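Decapping and exoribonuclease protein 1 (Kluyveromyces lactis, PDB 4GPS) hydrolyses NAD caps and m7G caps from the 5' end of RNAs and degrades RNA from that end as a divalent-metal-dependent 5'-3' exoribonuclease. Local coordinates at residues P80-D85 with V372-F377; I185-M190 with L311-I316; C191-E196 with Y366-N371; K323-I328 with A343-D348. All blocks are in the same frame, centred on the assembly; numbering follows the deposited sequence.

In the fold
Contact 2 is the most central of the four, a buried helix-helix packing with one arginine-aspartate salt bridge beside its apolar core. Contact 3 is also buried but lies farther out, away from the annotated sites, and is almost wholly aromatic and apolar. Contacts 1 and 3 share helix 370-393: one meets its first turns with a loop bridged by water, the other its N-terminal cap. Contacts 1 and 2 touch where F377 packs on I189, and contacts 2 and 3 where L312 meets F193. Contact 4, partly buried like contact 1, differs in relying on paired backbone strands with a salt bridge at the outer edge; its L326 and I328 reach M314 of helix 305-319, the helix contact 2 uses.

Contact 1 (P80-D85 with V372-F377); sequences PKLLTD and VANDWF
P80 lays its ring near the amide of N374, CB standing 4.2 Å from ND2. K81 meets the helix through a water that donates to K81 O and weakly accepts from N374 ND2. L82 does most of the touching: its CD2 slides past the N374 side chain to 3.2 Å from OD1, while its CB rests 3.9 Å from F377 CE1. A second water donates both to L82 O and to N374 OD1, 2.8 Å from each. L82 O itself lies in the ring plane of F377, at the edge, 3.3 Å from CE1. L83 CD2 lies 4.0 Å from F377 CZ; F377 holds CG anti to its backbone N (chi1 175°), which swings the ring toward the loop. With an alanine in place of F377, L82 and L83 would probably lose an apolar neighbour and a gap would open beside I189. The loop fits between helices 370-393 and 305-319, where W315 and I316 cover L82, while L275 of strand 273-285 backs L83 and F377.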
loop_
_atom_site.group_PDB
_atom_site.type_symbol
_atom_site.label_atom_id
_atom_site.label_comp_id
_atom_site.label_asym_id
_atom_site.label_seq_id
_atom_site.Cartn_x
_atom_site.Cartn_y
_atom_site.Cartn_z
ATOM N N PRO A 80 -1.317 12.409 -9.799
ATOM C CA PRO A 80 -2.756 12.170 -9.852
ATOM C C PRO A 80 -3.164 11.543 -8.517
ATOM O O PRO A 80 -2.307 11.144 -7.725
ATOM C CB PRO A 80 -2.895 11.197 -11.031
ATOM C CG PRO A 80 -1.631 10.428 -10.956
ATOM C CD PRO A 80 -0.615 11.531 -10.747
ATOM N N LYS A 81 -4.455 11.492 -8.230
ATOM C CA LYS A 81 -4.889 10.849 -6.988
ATOM C C LYS A 81 -5.569 9.530 -7.379
ATOM O O LYS A 81 -6.300 9.488 -8.360
ATOM C CB LYS A 81 -5.847 11.754 -6.203
ATOM C CG LYS A 81 -5.137 12.676 -5.213
ATOM C CD LYS A 81 -6.166 13.454 -4.373
ATOM C CE LYS A 81 -5.571 14.718 -3.705
ATOM N NZ LYS A 81 -4.607 14.415 -2.588
ATOM N N LEU A 82 -5.305 8.454 -6.645
ATOM C CA LEU A 82 -5.928 7.186 -6.987
ATOM C C LEU A 82 -7.377 7.170 -6.523
ATOM O O LEU A 82 -8.264 6.679 -7.228
ATOM C CB LEU A 82 -5.151 6.026 -6.373
ATOM C CG LEU A 82 -3.733 5.877 -6.935
ATOM C CD1 LEU A 82 -3.002 4.751 -6.199
ATOM C CD2 LEU A 82 -3.786 5.603 -8.454
ATOM N N LEU A 83 -7.618 7.747 -5.353
ATOM C CA LEU A 83 -8.964 7.801 -4.778
ATOM C C LEU A 83 -9.399 9.240 -4.589
ATOM O O LEU A 83 -8.568 10.122 -4.437
ATOM C CB LEU A 83 -8.979 7.074 -3.425
ATOM C CG LEU A 83 -8.711 5.566 -3.521
ATOM C CD1 LEU A 83 -8.508 4.978 -2.128
ATOM C CD2 LEU A 83 -9.889 4.886 -4.282
ATOM N N THR A 84 -10.698 9.494 -4.636
ATOM C CA THR A 84 -11.191 10.852 -4.416
ATOM C C THR A 84 -11.986 10.866 -3.097
ATOM O O THR A 84 -12.620 9.877 -2.734
ATOM C CB THR A 84 -12.056 11.339 -5.624
ATOM O OG1 THR A 84 -12.999 10.332 -5.981
ATOM C CG2 THR A 84 -11.190 11.565 -6.844
ATOM N N ASP A 85 -11.928 11.976 -2.368
ATOM C CA ASP A 85 -12.629 12.116 -1.081
ATOM C C ASP A 85 -12.115 11.069 -0.123
ATOM O O ASP A 85 -12.847 10.510 0.663
ATOM C CB ASP A 85 -14.157 11.957 -1.220
ATOM C CG ASP A 85 -14.802 13.076 -2.059
ATOM O OD1 ASP A 85 -14.207 14.192 -2.169
ATOM O OD2 ASP A 85 -15.914 12.834 -2.598
ATOM N N VAL A 372 -0.075 5.291 -15.847
ATOM C CA VAL A 372 -0.589 4.064 -16.433
ATOM C C VAL A 372 -1.103 3.188 -15.269
ATOM O O VAL A 372 -2.147 2.570 -15.384
ATOM C CB VAL A 372 0.527 3.360 -17.228
ATOM C CG1 VAL A 372 0.096 1.967 -17.653
ATOM C CG2 VAL A 372 0.863 4.222 -18.442
ATOM N N ALA A 373 -0.385 3.148 -14.142
ATOM C CA ALA A 373 -0.860 2.358 -12.988
ATOM C C ALA A 373 -2.273 2.867 -12.613
ATOM O O ALA A 373 -3.191 2.081 -12.367
ATOM C CB ALA A 373 0.096 2.504 -11.788
ATOM N N ASN A 374 -2.441 4.189 -12.595
ATOM C CA ASN A 374 -3.732 4.787 -12.300
ATOM C C ASN A 374 -4.794 4.341 -13.329
ATOM O O ASN A 374 -5.912 4.012 -12.962
ATOM C CB ASN A 374 -3.589 6.302 -12.291
ATOM C CG ASN A 374 -4.852 6.984 -11.896
ATOM O OD1 ASN A 374 -5.495 6.580 -10.950
ATOM N ND2 ASN A 374 -5.226 8.024 -12.623
ATOM N N ASP A 375 -4.452 4.304 -14.615
ATOM C CA ASP A 375 -5.427 3.877 -15.629
ATOM C C ASP A 375 -5.798 2.413 -15.426
ATOM O O ASP A 375 -6.989 2.043 -15.494
ATOM C CB ASP A 375 -4.887 4.059 -17.055
ATOM C CG ASP A 375 -4.743 5.522 -17.461
ATOM O OD1 ASP A 375 -5.497 6.404 -16.962
ATOM O OD2 ASP A 375 -3.866 5.783 -18.307
ATOM N N TRP A 376 -4.777 1.581 -15.175
ATOM C CA TRP A 376 -4.965 0.155 -14.932
ATOM C C TRP A 376 -5.902 -0.043 -13.727
ATOM O O TRP A 376 -6.807 -0.887 -13.755
ATOM C CB TRP A 376 -3.626 -0.498 -14.625
ATOM C CG TRP A 376 -3.774 -1.866 -14.043
ATOM C CD1 TRP A 376 -3.494 -2.239 -12.764
ATOM C CD2 TRP A 376 -4.245 -3.055 -14.716
ATOM N NE1 TRP A 376 -3.756 -3.572 -12.594
ATOM C CE2 TRP A 376 -4.219 -4.101 -13.770
ATOM C CE3 TRP A 376 -4.689 -3.329 -16.023
ATOM C CZ2 TRP A 376 -4.616 -5.413 -14.086
ATOM C CZ3 TRP A 376 -5.084 -4.629 -16.332
ATOM C CH2 TRP A 376 -5.045 -5.654 -15.365
ATOM N N PHE A 377 -5.637 0.740 -12.673
ATOM C CA PHE A 377 -6.413 0.736 -11.446
ATOM C C PHE A 377 -7.913 0.917 -11.748
ATOM O O PHE A 377 -8.742 0.127 -11.292
ATOM C CB PHE A 377 -5.924 1.875 -10.540
ATOM C CG PHE A 377 -6.721 2.046 -9.286
ATOM C CD1 PHE A 377 -7.204 3.294 -8.932
ATOM C CD2 PHE A 377 -6.885 0.987 -8.395
ATOM C CE1 PHE A 377 -7.818 3.490 -7.691
ATOM C CE2 PHE A 377 -7.495 1.166 -7.159
ATOM C CZ PHE A 377 -7.955 2.421 -6.803
HETATM O O HOH W 1 -6.728 10.560 -11.005
HETATM O O HOH W 2 -8.131 6.618 -10.047
#

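Contact 2 (I185-M190 with L311-I316); sequences IIDIIM and LLRMWI
I186 CG2 sits over the centre of one face of the R313 guanidinium, 3.2 Å from CZ, and D187 brings its carboxylate to the edge of the same group. The salt bridge there, D187 OD1 to R313 NH2, is short at 2.7 Å, but as a hydrogen bond it is weak: the N-H points poorly at the oxygen (117°) and the two planes are turned 58° apart. R313 reaches this far because its chain runs extended from CG to NE, crossing I186 and M190 at about a right angle. Helices 182-190 and 305-319 of the PD-(D/E)XK nuclease fold pack here with axes 10.3 Å apart and directions at 130°. Beside the arginine, I316 packs on the other helix: its CG2 lies 3.6 Å from I189 CD1 and its CD1 3.6 Å from M190 SD. M190, bent at chi2 and chi3, curls so that its sulfur also meets L312 CD2 at 3.8 Å. R313 NH1 donates to a citrate, probably from the crystallisation liquor, which may mark a pocket; K295, a likely substrate-binding residue, lies close to R313, and Q317, another, close to I186. F377 of helix 370-393 packs on I189, and F381 on I185 and I188.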
loop_
_atom_site.group_PDB
_atom_site.type_symbol
_atom_site.label_atom_id
_atom_site.label_comp_id
_atom_site.label_asym_id
_atom_site.label_seq_id
_atom_site.Cartn_x
_atom_site.Cartn_y
_atom_site.Cartn_z
ATOM N N ILE A 185 -4.615 -4.214 -2.459
ATOM C CA ILE A 185 -4.999 -3.232 -3.445
ATOM C C ILE A 185 -3.684 -2.906 -4.167
ATOM O O ILE A 185 -3.616 -2.885 -5.388
ATOM C CB ILE A 185 -5.647 -1.962 -2.808
ATOM C CG1 ILE A 185 -6.918 -2.334 -2.010
ATOM C CG2 ILE A 185 -6.048 -1.016 -3.902
ATOM C CD1 ILE A 185 -7.924 -3.116 -2.847
ATOM N N ILE A 186 -2.620 -2.694 -3.420
ATOM C CA ILE A 186 -1.364 -2.439 -4.073
ATOM C C ILE A 186 -1.029 -3.603 -5.055
ATOM O O ILE A 186 -0.666 -3.349 -6.214
ATOM C CB ILE A 186 -0.222 -2.250 -3.035
ATOM C CG1 ILE A 186 -0.456 -0.966 -2.255
ATOM C CG2 ILE A 186 1.152 -2.161 -3.730
ATOM C CD1 ILE A 186 0.227 -0.966 -0.904
ATOM N N ASP A 187 -1.172 -4.862 -4.621
ATOM C CA ASP A 187 -0.838 -5.991 -5.500
ATOM C C ASP A 187 -1.608 -5.937 -6.817
ATOM O O ASP A 187 -1.046 -6.193 -7.877
ATOM C CB ASP A 187 -1.136 -7.374 -4.871
ATOM C CG ASP A 187 -0.214 -7.734 -3.701
ATOM O OD1 ASP A 187 0.995 -7.384 -3.721
ATOM O OD2 ASP A 187 -0.723 -8.393 -2.753
ATOM N N ILE A 188 -2.899 -5.639 -6.738
ATOM C CA ILE A 188 -3.721 -5.584 -7.915
ATOM C C ILE A 188 -3.294 -4.456 -8.848
ATOM O O ILE A 188 -3.275 -4.648 -10.047
ATOM C CB ILE A 188 -5.191 -5.390 -7.537
ATOM C CG1 ILE A 188 -5.721 -6.669 -6.899
ATOM C CG2 ILE A 188 -5.998 -4.948 -8.783
ATOM C CD1 ILE A 188 -6.924 -6.442 -5.978
ATOM N N ILE A 189 -2.939 -3.292 -8.306
ATOM C CA ILE A 189 -2.533 -2.189 -9.157
ATOM C C ILE A 189 -1.172 -2.501 -9.796
ATOM O O ILE A 189 -0.887 -2.054 -10.914
ATOM C CB ILE A 189 -2.444 -0.866 -8.345
ATOM C CG1 ILE A 189 -3.825 -0.499 -7.822
ATOM C CG2 ILE A 189 -1.927 0.283 -9.211
ATOM C CD1 ILE A 189 -3.764 0.462 -6.604
ATOM N N MET A 190 -0.349 -3.281 -9.096
ATOM C CA MET A 190 0.989 -3.614 -9.570
ATOM C C MET A 190 1.098 -4.666 -10.681
ATOM O O MET A 190 2.177 -4.834 -11.256
ATOM C CB MET A 190 1.864 -4.056 -8.380
ATOM C CG MET A 190 2.386 -2.890 -7.537
ATOM S SD MET A 190 3.487 -1.702 -8.421
ATOM C CE MET A 190 5.077 -2.661 -8.322
ATOM N N LEU A 311 9.899 1.995 -6.007
ATOM C CA LEU A 311 9.485 3.399 -6.012
ATOM C C LEU A 311 8.011 3.509 -6.428
ATOM O O LEU A 311 7.235 4.213 -5.778
ATOM C CB LEU A 311 10.369 4.218 -6.956
ATOM C CG LEU A 311 11.825 4.347 -6.473
ATOM C CD1 LEU A 311 12.686 4.763 -7.630
ATOM C CD2 LEU A 311 11.938 5.356 -5.321
ATOM N N LEU A 312 7.605 2.786 -7.472
ATOM C CA LEU A 312 6.210 2.848 -7.901
ATOM C C LEU A 312 5.289 2.314 -6.803
ATOM O O LEU A 312 4.251 2.899 -6.503
ATOM C CB LEU A 312 6.003 2.048 -9.199
ATOM C CG LEU A 312 4.568 1.924 -9.734
ATOM C CD1 LEU A 312 4.061 3.335 -10.106
ATOM C CD2 LEU A 312 4.504 0.944 -10.931
ATOM N N ARG A 313 5.687 1.214 -6.178
ATOM C CA ARG A 313 4.883 0.601 -5.138
ATOM C C ARG A 313 4.722 1.570 -3.972
ATOM O O ARG A 313 3.643 1.730 -3.410
ATOM C CB ARG A 313 5.557 -0.706 -4.697
ATOM C CG ARG A 313 4.584 -1.810 -4.332
ATOM C CD ARG A 313 5.263 -3.160 -4.099
ATOM N NE ARG A 313 4.245 -4.213 -4.060
ATOM C CZ ARG A 313 3.429 -4.373 -3.036
ATOM N NH1 ARG A 313 3.552 -3.575 -2.001
ATOM N NH2 ARG A 313 2.456 -5.257 -3.069
ATOM N N MET A 314 5.815 2.245 -3.658
ATOM C CA MET A 314 5.904 3.225 -2.577
ATOM C C MET A 314 4.882 4.348 -2.871
ATOM O O MET A 314 4.093 4.762 -2.011
ATOM C CB MET A 314 7.324 3.792 -2.602
ATOM C CG MET A 314 7.916 4.198 -1.332
ATOM S SD MET A 314 9.703 4.530 -1.531
ATOM C CE MET A 314 10.388 2.836 -1.357
ATOM N N TRP A 315 4.935 4.855 -4.095
ATOM C CA TRP A 315 4.023 5.883 -4.515
ATOM C C TRP A 315 2.578 5.376 -4.376
ATOM O O TRP A 315 1.746 6.080 -3.811
ATOM C CB TRP A 315 4.303 6.254 -5.975
ATOM C CG TRP A 315 3.294 7.216 -6.551
ATOM C CD1 TRP A 315 3.238 8.579 -6.352
ATOM C CD2 TRP A 315 2.158 6.882 -7.346
ATOM N NE1 TRP A 315 2.136 9.100 -6.965
ATOM C CE2 TRP A 315 1.450 8.086 -7.585
ATOM C CE3 TRP A 315 1.656 5.679 -7.876
ATOM C CZ2 TRP A 315 0.265 8.124 -8.342
ATOM C CZ3 TRP A 315 0.472 5.718 -8.627
ATOM C CH2 TRP A 315 -0.206 6.934 -8.849
ATOM N N ILE A 316 2.265 4.178 -4.888
ATOM C CA ILE A 316 0.887 3.673 -4.786
ATOM C C ILE A 316 0.506 3.544 -3.328
ATOM O O ILE A 316 -0.611 3.870 -2.943
ATOM C CB ILE A 316 0.726 2.298 -5.392
ATOM C CG1 ILE A 316 1.065 2.353 -6.882
ATOM C CG2 ILE A 316 -0.706 1.792 -5.156
ATOM C CD1 ILE A 316 1.297 0.994 -7.475
#

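Contact 3 (C191-E196 with Y366-N371); sequences CPFLDE and YKFNPN
F193 packs its ring against the backbone bend at F368, with CD2 3.6 Å from F368 CA and CE2 3.9 Å from Y366 CB. This is the closely fitted part: F193 has its CG beside the backbone N (chi1 -46°), which carries the ring across to the other segment, where it and the Y366 side chain cross at about a right angle. L312 of helix 305-319 and A373 of helix 370-393 close round F193. The F368 side chain stands a little farther off, CD2 4.0 Å from F193 CB. Toward the more open side comes Y366, partly exposed, which meets P192: P192 CB is 3.5 Å from Y366 CE1, and P192 O lies at the edge of the Y366 ring, in plane, 3.4 Å from Y366 CD1. At the other end N369 OD1 accepts from N371 N at 2.8 Å through an in-plane lone pair. N369 is thus the N-cap of helix 370-393, and the loop after helix 182-190 packs beside this capped start.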
loop_
_atom_site.group_PDB
_atom_site.type_symbol
_atom_site.label_atom_id
_atom_site.label_comp_id
_atom_site.label_asym_id
_atom_site.label_seq_id
_atom_site.Cartn_x
_atom_site.Cartn_y
_atom_site.Cartn_z
ATOM N N CYS A 191 0.010 -5.374 -10.988
ATOM C CA CYS A 191 0.062 -6.428 -12.013
ATOM C C CYS A 191 0.823 -6.081 -13.290
ATOM O O CYS A 191 1.734 -6.793 -13.677
ATOM C CB CYS A 191 -1.354 -6.928 -12.361
ATOM S SG CYS A 191 -2.088 -7.863 -11.007
ATOM N N PRO A 192 0.499 -4.959 -13.935
ATOM C CA PRO A 192 1.258 -4.676 -15.166
ATOM C C PRO A 192 2.712 -4.298 -14.998
ATOM O O PRO A 192 3.446 -4.146 -15.982
ATOM C CB PRO A 192 0.451 -3.565 -15.845
ATOM C CG PRO A 192 -0.346 -2.962 -14.767
ATOM C CD PRO A 192 -0.661 -4.062 -13.791
ATOM N N PHE A 193 3.159 -4.160 -13.762
ATOM C CA PHE A 193 4.541 -3.785 -13.586
ATOM C C PHE A 193 5.398 -4.927 -13.038
ATOM O O PHE A 193 6.584 -4.736 -12.771
ATOM C CB PHE A 193 4.620 -2.521 -12.712
ATOM C CG PHE A 193 3.646 -1.453 -13.121
ATOM C CD1 PHE A 193 2.364 -1.401 -12.561
ATOM C CD2 PHE A 193 3.961 -0.563 -14.119
ATOM C CE1 PHE A 193 1.411 -0.487 -12.993
ATOM C CE2 PHE A 193 3.010 0.368 -14.572
ATOM C CZ PHE A 193 1.735 0.402 -14.006
ATOM N N LEU A 194 4.802 -6.115 -12.914
ATOM C CA LEU A 194 5.504 -7.288 -12.384
ATOM C C LEU A 194 5.661 -8.451 -13.372
ATOM O O LEU A 194 4.940 -8.568 -14.365
ATOM C CB LEU A 194 4.784 -7.826 -11.154
ATOM C CG LEU A 194 4.670 -6.900 -9.948
ATOM C CD1 LEU A 194 3.742 -7.545 -8.920
ATOM C CD2 LEU A 194 6.060 -6.607 -9.384
ATOM N N ASP A 195 6.602 -9.328 -13.050
ATOM C CA ASP A 195 6.906 -10.501 -13.839
ATOM C C ASP A 195 6.356 -11.759 -13.167
ATOM O O ASP A 195 6.685 -12.869 -13.566
ATOM C CB ASP A 195 8.415 -10.629 -13.977
ATOM C CG ASP A 195 8.814 -11.196 -15.308
ATOM O OD1 ASP A 195 9.983 -11.647 -15.438
ATOM O OD2 ASP A 195 7.948 -11.181 -16.224
ATOM N N GLU A 196 5.549 -11.584 -12.124
ATOM C CA GLU A 196 4.932 -12.704 -11.410
ATOM C C GLU A 196 3.426 -12.467 -11.505
ATOM O O GLU A 196 2.988 -11.335 -11.703
ATOM C CB GLU A 196 5.309 -12.731 -9.921
ATOM C CG GLU A 196 6.756 -12.428 -9.544
ATOM C CD GLU A 196 7.724 -13.567 -9.833
ATOM O OE1 GLU A 196 8.864 -13.478 -9.322
ATOM O OE2 GLU A 196 7.368 -14.534 -10.558
ATOM N N TYR A 366 5.405 -0.951 -19.036
ATOM C CA TYR A 366 4.773 0.343 -19.166
ATOM C C TYR A 366 5.655 1.419 -18.580
ATOM O O TYR A 366 5.160 2.442 -18.128
ATOM C CB TYR A 366 3.409 0.329 -18.472
ATOM C CG TYR A 366 2.535 -0.740 -19.038
ATOM C CD1 TYR A 366 2.512 -2.010 -18.480
ATOM C CD2 TYR A 366 1.786 -0.511 -20.186
ATOM C CE1 TYR A 366 1.761 -3.043 -19.051
ATOM C CE2 TYR A 366 1.028 -1.540 -20.781
ATOM C CZ TYR A 366 1.016 -2.803 -20.210
ATOM O OH TYR A 366 0.272 -3.825 -20.792
ATOM N N LYS A 367 6.965 1.185 -18.610
ATOM C CA LYS A 367 7.949 2.113 -18.041
ATOM C C LYS A 367 7.587 2.579 -16.612
ATOM O O LYS A 367 7.919 3.701 -16.210
ATOM C CB LYS A 367 8.137 3.319 -18.952
ATOM C CG LYS A 367 8.675 2.968 -20.319
ATOM C CD LYS A 367 9.021 4.215 -21.099
ATOM C CE LYS A 367 9.882 3.904 -22.317
ATOM N NZ LYS A 367 10.529 5.152 -22.828
ATOM N N PHE A 368 6.919 1.702 -15.853
ATOM C CA PHE A 368 6.530 1.990 -14.465
ATOM C C PHE A 368 5.956 3.412 -14.306
ATOM O O PHE A 368 6.288 4.162 -13.377
ATOM C CB PHE A 368 7.734 1.817 -13.522
ATOM C CG PHE A 368 8.492 0.533 -13.721
ATOM C CD1 PHE A 368 9.602 0.485 -14.573
ATOM C CD2 PHE A 368 8.095 -0.635 -13.070
ATOM C CE1 PHE A 368 10.304 -0.708 -14.775
ATOM C CE2 PHE A 368 8.784 -1.828 -13.263
ATOM C CZ PHE A 368 9.896 -1.863 -14.123
ATOM N N ASN A 369 5.075 3.783 -15.219
ATOM C CA ASN A 369 4.485 5.104 -15.164
ATOM C C ASN A 369 3.306 5.120 -14.169
ATOM O O ASN A 369 2.329 4.390 -14.355
ATOM C CB ASN A 369 4.005 5.496 -16.573
ATOM C CG ASN A 369 3.675 6.972 -16.691
ATOM O OD1 ASN A 369 2.962 7.546 -15.861
ATOM N ND2 ASN A 369 4.184 7.593 -17.742
ATOM N N PRO A 370 3.374 5.970 -13.124
ATOM C CA PRO A 370 2.280 6.037 -12.149
ATOM C C PRO A 370 0.936 6.355 -12.819
ATOM O O PRO A 370 -0.121 6.007 -12.289
ATOM C CB PRO A 370 2.688 7.163 -11.208
ATOM C CG PRO A 370 4.132 7.384 -11.495
ATOM C CD PRO A 370 4.346 7.048 -12.913
ATOM N N ASN A 371 0.971 7.022 -13.976
ATOM C CA ASN A 371 -0.272 7.378 -14.652
ATOM C C ASN A 371 -0.905 6.174 -15.310
ATOM O O ASN A 371 -2.129 6.029 -15.314
ATOM C CB ASN A 371 -0.036 8.495 -15.650
ATOM C CG ASN A 371 0.370 9.780 -14.972
ATOM O OD1 ASN A 371 1.552 10.175 -15.009
ATOM N ND2 ASN A 371 -0.596 10.441 -14.331
#

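Contact 4 (K323-I328 with A343-D348)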
loop_
_atom_site.group_PDB
_atom_site.type_symbol
_atom_site.label_atom_id
_atom_site.label_comp_id
_atom_site.label_asym_id
_atom_site.label_seq_id
_atom_site.Cartn_x
_atom_site.Cartn_y
_atom_site.Cartn_z
ATOM N N LYS A 323 -3.542 11.465 3.950
ATOM C CA LYS A 323 -2.364 12.292 4.274
ATOM C C LYS A 323 -1.276 11.315 4.680
ATOM O O LYS A 323 -1.526 10.438 5.493
ATOM C CB LYS A 323 -2.644 13.200 5.496
ATOM C CG LYS A 323 -2.665 12.377 6.873
ATOM C CD LYS A 323 -3.088 13.131 8.180
ATOM C CE LYS A 323 -3.154 12.141 9.390
ATOM N NZ LYS A 323 -3.432 12.759 10.747
ATOM N N SER A 324 -0.066 11.457 4.169
ATOM C CA SER A 324 0.974 10.511 4.563
ATOM C C SER A 324 2.287 10.862 3.931
ATOM O O SER A 324 2.352 11.140 2.745
ATOM C CB SER A 324 0.579 9.098 4.140
ATOM O OG SER A 324 1.635 8.202 4.336
ATOM N N ASP A 325 3.346 10.877 4.718
ATOM C CA ASP A 325 4.657 11.171 4.154
ATOM C C ASP A 325 5.524 9.933 4.238
ATOM O O ASP A 325 5.200 8.973 4.953
ATOM C CB ASP A 325 5.336 12.332 4.889
ATOM C CG ASP A 325 4.737 13.680 4.517
ATOM O OD1 ASP A 325 4.105 13.786 3.441
ATOM O OD2 ASP A 325 4.906 14.643 5.290
ATOM N N LEU A 326 6.613 9.949 3.485
ATOM C CA LEU A 326 7.550 8.848 3.497
ATOM C C LEU A 326 8.831 9.339 4.112
ATOM O O LEU A 326 9.185 10.504 3.980
ATOM C CB LEU A 326 7.852 8.383 2.080
ATOM C CG LEU A 326 6.777 7.556 1.400
ATOM C CD1 LEU A 326 6.972 7.541 -0.105
ATOM C CD2 LEU A 326 6.855 6.170 1.927
ATOM N N LEU A 327 9.513 8.437 4.798
ATOM C CA LEU A 327 10.805 8.712 5.396
ATOM C C LEU A 327 11.673 7.501 5.003
ATOM O O LEU A 327 11.369 6.343 5.328
ATOM C CB LEU A 327 10.708 8.837 6.914
ATOM C CG LEU A 327 12.056 9.064 7.619
ATOM C CD1 LEU A 327 12.711 10.381 7.108
ATOM C CD2 LEU A 327 11.831 9.096 9.168
ATOM N N ILE A 328 12.734 7.765 4.264
ATOM C CA ILE A 328 13.584 6.699 3.811
ATOM C C ILE A 328 14.950 6.715 4.476
ATOM O O ILE A 328 15.586 7.770 4.634
ATOM C CB ILE A 328 13.734 6.780 2.296
ATOM C CG1 ILE A 328 12.375 6.489 1.676
ATOM C CG2 ILE A 328 14.846 5.830 1.798
ATOM C CD1 ILE A 328 12.371 6.508 0.166
ATOM N N ALA A 343 13.171 12.658 3.951
ATOM C CA ALA A 343 11.705 12.714 3.918
ATOM C C ALA A 343 11.182 12.924 2.479
ATOM O O ALA A 343 11.832 13.565 1.652
ATOM C CB ALA A 343 11.208 13.857 4.844
ATOM N N TYR A 344 10.015 12.369 2.171
ATOM C CA TYR A 344 9.441 12.555 0.844
ATOM C C TYR A 344 7.968 12.725 0.990
ATOM O O TYR A 344 7.334 11.980 1.738
ATOM C CB TYR A 344 9.641 11.330 -0.054
ATOM C CG TYR A 344 11.063 11.057 -0.486
ATOM C CD1 TYR A 344 11.565 11.581 -1.664
ATOM C CD2 TYR A 344 11.889 10.239 0.272
ATOM C CE1 TYR A 344 12.841 11.283 -2.076
ATOM C CE2 TYR A 344 13.167 9.947 -0.130
ATOM C CZ TYR A 344 13.640 10.469 -1.306
ATOM O OH TYR A 344 14.934 10.194 -1.694
ATOM N N LYS A 345 7.416 13.711 0.300
ATOM C CA LYS A 345 5.974 13.870 0.295
ATOM C C LYS A 345 5.545 13.076 -0.944
ATOM O O LYS A 345 6.417 12.607 -1.714
ATOM C CB LYS A 345 5.601 15.340 0.200
ATOM C CG LYS A 345 5.779 15.969 1.537
ATOM C CD LYS A 345 5.490 17.427 1.559
ATOM C CE LYS A 345 5.658 17.894 2.990
ATOM N NZ LYS A 345 4.721 17.140 3.879
ATOM N N ILE A 346 4.240 12.894 -1.130
ATOM C CA ILE A 346 3.753 12.119 -2.270
ATOM C C ILE A 346 4.211 12.742 -3.598
ATOM O O ILE A 346 4.641 12.027 -4.512
ATOM C CB ILE A 346 2.206 12.006 -2.253
ATOM C CG1 ILE A 346 1.744 11.052 -3.346
ATOM C CG2 ILE A 346 1.578 13.379 -2.455
ATOM C CD1 ILE A 346 2.317 9.697 -3.182
ATOM N N GLN A 347 4.130 14.065 -3.704
ATOM C CA GLN A 347 4.565 14.768 -4.913
ATOM C C GLN A 347 6.055 14.484 -5.184
ATOM O O GLN A 347 6.473 14.365 -6.341
ATOM C CB GLN A 347 4.332 16.283 -4.754
ATOM C CG GLN A 347 4.904 17.124 -5.885
ATOM C CD GLN A 347 4.285 16.795 -7.248
ATOM O OE1 GLN A 347 4.975 16.862 -8.288
ATOM N NE2 GLN A 347 2.980 16.442 -7.257
ATOM N N ASP A 348 6.851 14.365 -4.117
ATOM C CA ASP A 348 8.276 14.076 -4.263
ATOM C C ASP A 348 8.502 12.664 -4.828
ATOM O O ASP A 348 9.264 12.506 -5.803
ATOM C CB ASP A 348 9.026 14.233 -2.928
ATOM C CG ASP A 348 8.881 15.640 -2.325
ATOM O OD1 ASP A 348 9.149 16.636 -3.033
ATOM O OD2 ASP A 348 8.500 15.756 -1.137
HETATM O O HOH W 3 2.605 13.489 1.129
#
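I328 lays its CD1 3.5 Å from Y344 CE2, crossing the tyrosine side chain at an angle, while L326 CB meets Y344 CB at 4.1 Å. These side chains form the apolar centre of an antiparallel beta hairpin, strands 325-331 and 338-344. L326 and Y344 are a hydrogen-bonded pair of it: L326 N donates to Y344 O, nearly straight at 170°, and Y344 N donates to L326 O at 2.7 Å, tilted from the carbonyl plane. On the opposite face L327 and A343 form the non-hydrogen-bonded pair, and both touch I120 of helix 114-122. Strand 290-297 pairs with strand 325-331, and its metal ligand E293 touches L326. Farther out D325 and K345 run side by side in the same direction. The lysine bends at its last torsion (chi4 -59°), which brings K345 NZ to D325 OD2 at 2.9 Å in a salt bridge, on the syn side of the carboxylate. Losing the D325 carboxylate to an alanine would probably leave the K345 ammonium without its mate and a bridging water without an acceptor. That water donates to D325 OD1 and accepts from I346 N; K345 N, at the N-cap, donates to the anti lone pair of D348 OD2 at 2.7 Å.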